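PDB 5I4C: transcriptional regulatory protein RcsB from Escherichia coli, which serves as the DNA-binding response regulator of the Rcs signalling system, controlling transcription of genes for colanic acid capsule synthesis, biofilm formation and cell division, here as its receiver domain. Local coordinates for residues D100-G105 / G126-P131. Numbering follows the deposited sequence.
Sequences DLDIEG and GKKFTP
Lys-128 reaches across to Asp-102 and Ile-103 with its ammonium group, and the backbone N of Phe-129 bonds to the carbonyl of Glu-104, so the contact divides into a charged part and a main-chain part. In the charged part, NZ of Lys-128 forms a salt bridge with OD1 of Asp-102 at 2.9 Å, approaching from above the carboxylate plane, and donates a second hydrogen bond of 2.9 Å to the carbonyl O of Ile-103, again from above the carbonyl plane. The lysine chain is extended as far as CE and bent only at chi4 (-88°), which brings NZ between the two oxygens; it crosses the Asp-102 side chain at about a right angle. Asp-102, with positive phi just after helix 92-99, has CG anti to its backbone N (chi1 -162°), and its carboxylate comes back toward the lysine although CB starts away from it. OE2 of Glu-104 lies 5.1 Å from NZ of Lys-128; without touching the ammonium group, its opposite charge may help stabilise it.

In the main-chain part, Phe-129 N donates to Glu-104 O over 3.2 Å, in the carbonyl plane and with an angle of 153° at the hydrogen. CA-H...O contacts flank this bond: Lys-128 CA meets the same Glu-104 O, and Gly-105 CA lies 3.1 Å from Phe-129 O. With the backbone bond between Phe-129 and Ile-106, this makes a single parallel bridge of Gly-105 with Phe-129.

This joins the tail beyond helix 112-124, which ends in a Schellman motif at Gly-126, to the entry of edge strand 105-108 of the CheY-like receiver domain. Glu-104 OE1 bonds to Ile-83 N on neighbouring strand 82-87, Ile-103 packs on Ile-71 of helix 67-77, and the Phe-129 ring rests against Lys-118 and Ala-119 of helix 112-124.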
loop_
_atom_site.group_PDB
_atom_site.type_symbol
_atom_site.label_atom_id
_atom_site.label_comp_id
_atom_site.label_asym_id
_atom_site.label_seq_id
_atom_site.Cartn_x
_atom_site.Cartn_y
_atom_site.Cartn_z
ATOM N N ASP A 100 -10.981 5.638 -23.481
ATOM C CA ASP A 100 -12.063 6.121 -24.352
ATOM C C ASP A 100 -12.978 7.087 -23.666
ATOM O O ASP A 100 -13.690 7.804 -24.349
ATOM C CB ASP A 100 -12.973 4.979 -24.809
ATOM C CG ASP A 100 -12.304 4.036 -25.779
ATOM O OD1 ASP A 100 -11.091 4.171 -26.070
ATOM O OD2 ASP A 100 -13.009 3.123 -26.241
ATOM N N LEU A 101 -13.014 7.091 -22.322
ATOM C CA LEU A 101 -13.939 7.961 -21.611
ATOM C C LEU A 101 -13.309 9.347 -21.399
ATOM O O LEU A 101 -13.948 10.256 -20.859
ATOM C CB LEU A 101 -14.419 7.298 -20.284
ATOM C CG LEU A 101 -15.210 5.978 -20.411
ATOM C CD1 LEU A 101 -15.582 5.400 -19.054
ATOM C CD2 LEU A 101 -16.457 6.148 -21.275
ATOM N N ASP A 102 -12.066 9.520 -21.815
ATOM C CA ASP A 102 -11.438 10.849 -21.826
ATOM C C ASP A 102 -11.080 11.260 -20.395
ATOM O O ASP A 102 -11.238 12.383 -19.955
ATOM C CB ASP A 102 -12.279 11.921 -22.593
ATOM C CG ASP A 102 -11.439 13.180 -22.977
ATOM O OD1 ASP A 102 -10.291 13.046 -23.452
ATOM O OD2 ASP A 102 -11.897 14.313 -22.741
ATOM N N ILE A 103 -10.508 10.321 -19.689
ATOM C CA ILE A 103 -9.905 10.653 -18.411
ATOM C C ILE A 103 -8.513 11.244 -18.620
ATOM O O ILE A 103 -7.938 11.168 -19.693
ATOM C CB ILE A 103 -9.938 9.449 -17.465
ATOM C CG1 ILE A 103 -9.242 8.242 -18.032
ATOM C CG2 ILE A 103 -11.386 9.082 -17.160
ATOM C CD1 ILE A 103 -8.351 7.661 -17.032
ATOM N N GLU A 104 -7.960 11.844 -17.587
ATOM C CA GLU A 104 -6.754 12.584 -17.721
ATOM C C GLU A 104 -5.489 11.781 -17.431
ATOM O O GLU A 104 -4.411 12.116 -17.927
ATOM C CB GLU A 104 -6.808 13.833 -16.846
ATOM C CG GLU A 104 -7.701 14.906 -17.416
ATOM C CD GLU A 104 -9.194 14.613 -17.262
ATOM O OE1 GLU A 104 -9.626 13.726 -16.486
ATOM O OE2 GLU A 104 -9.951 15.268 -17.964
ATOM N N GLY A 105 -5.581 10.716 -16.659
ATOM C CA GLY A 105 -4.369 10.046 -16.296
ATOM C C GLY A 105 -4.619 8.670 -15.857
ATOM O O GLY A 105 -5.757 8.345 -15.408
ATOM N N GLY A 126 -2.226 20.969 -18.652
ATOM C CA GLY A 126 -3.247 20.383 -19.508
ATOM C C GLY A 126 -2.886 19.193 -20.399
ATOM O O GLY A 126 -3.423 19.094 -21.480
ATOM N N LYS A 127 -1.961 18.344 -19.974
ATOM C CA LYS A 127 -1.502 17.161 -20.722
ATOM C C LYS A 127 -1.920 15.921 -19.940
ATOM O O LYS A 127 -2.196 16.000 -18.713
ATOM C CB LYS A 127 0.046 17.114 -20.823
ATOM C CG LYS A 127 0.759 18.286 -21.498
ATOM C CD LYS A 127 0.434 18.259 -22.950
ATOM C CE LYS A 127 1.169 19.264 -23.815
ATOM N NZ LYS A 127 0.429 20.536 -23.812
ATOM N N LYS A 128 -1.982 14.786 -20.629
ATOM C CA LYS A 128 -2.392 13.533 -20.018
ATOM C C LYS A 128 -1.179 12.765 -19.606
ATOM O O LYS A 128 -0.092 13.069 -20.034
ATOM C CB LYS A 128 -3.256 12.712 -20.930
ATOM C CG LYS A 128 -4.596 13.342 -21.269
ATOM C CD LYS A 128 -5.420 12.378 -22.106
ATOM C CE LYS A 128 -6.608 12.999 -22.816
ATOM N NZ LYS A 128 -7.778 12.989 -21.945
ATOM N N PHE A 129 -1.345 11.781 -18.750
ATOM C CA PHE A 129 -0.224 10.978 -18.264
ATOM C C PHE A 129 -0.684 9.533 -18.267
ATOM O O PHE A 129 -1.759 9.221 -17.750
ATOM C CB PHE A 129 0.128 11.398 -16.846
ATOM C CG PHE A 129 1.365 10.714 -16.256
ATOM C CD1 PHE A 129 1.281 9.461 -15.655
ATOM C CD2 PHE A 129 2.599 11.381 -16.245
ATOM C CE1 PHE A 129 2.416 8.868 -15.056
ATOM C CE2 PHE A 129 3.730 10.793 -15.674
ATOM C CZ PHE A 129 3.630 9.535 -15.090
ATOM N N THR A 130 0.152 8.645 -18.773
ATOM C CA THR A 130 -0.265 7.290 -19.153
ATOM C C THR A 130 0.968 6.400 -18.879
ATOM O O THR A 130 2.075 6.833 -19.139
ATOM C CB THR A 130 -0.652 7.382 -20.649
ATOM O OG1 THR A 130 -1.771 6.586 -20.923
ATOM C CG2 THR A 130 0.479 7.078 -21.589
ATOM N N PRO A 131 0.820 5.210 -18.289
ATOM C CA PRO A 131 2.053 4.464 -17.955
ATOM C C PRO A 131 2.855 4.085 -19.190
ATOM O O PRO A 131 2.284 3.918 -20.261
ATOM C CB PRO A 131 1.543 3.190 -17.276
ATOM C CG PRO A 131 0.152 3.536 -16.821
ATOM C CD PRO A 131 -0.382 4.509 -17.833
#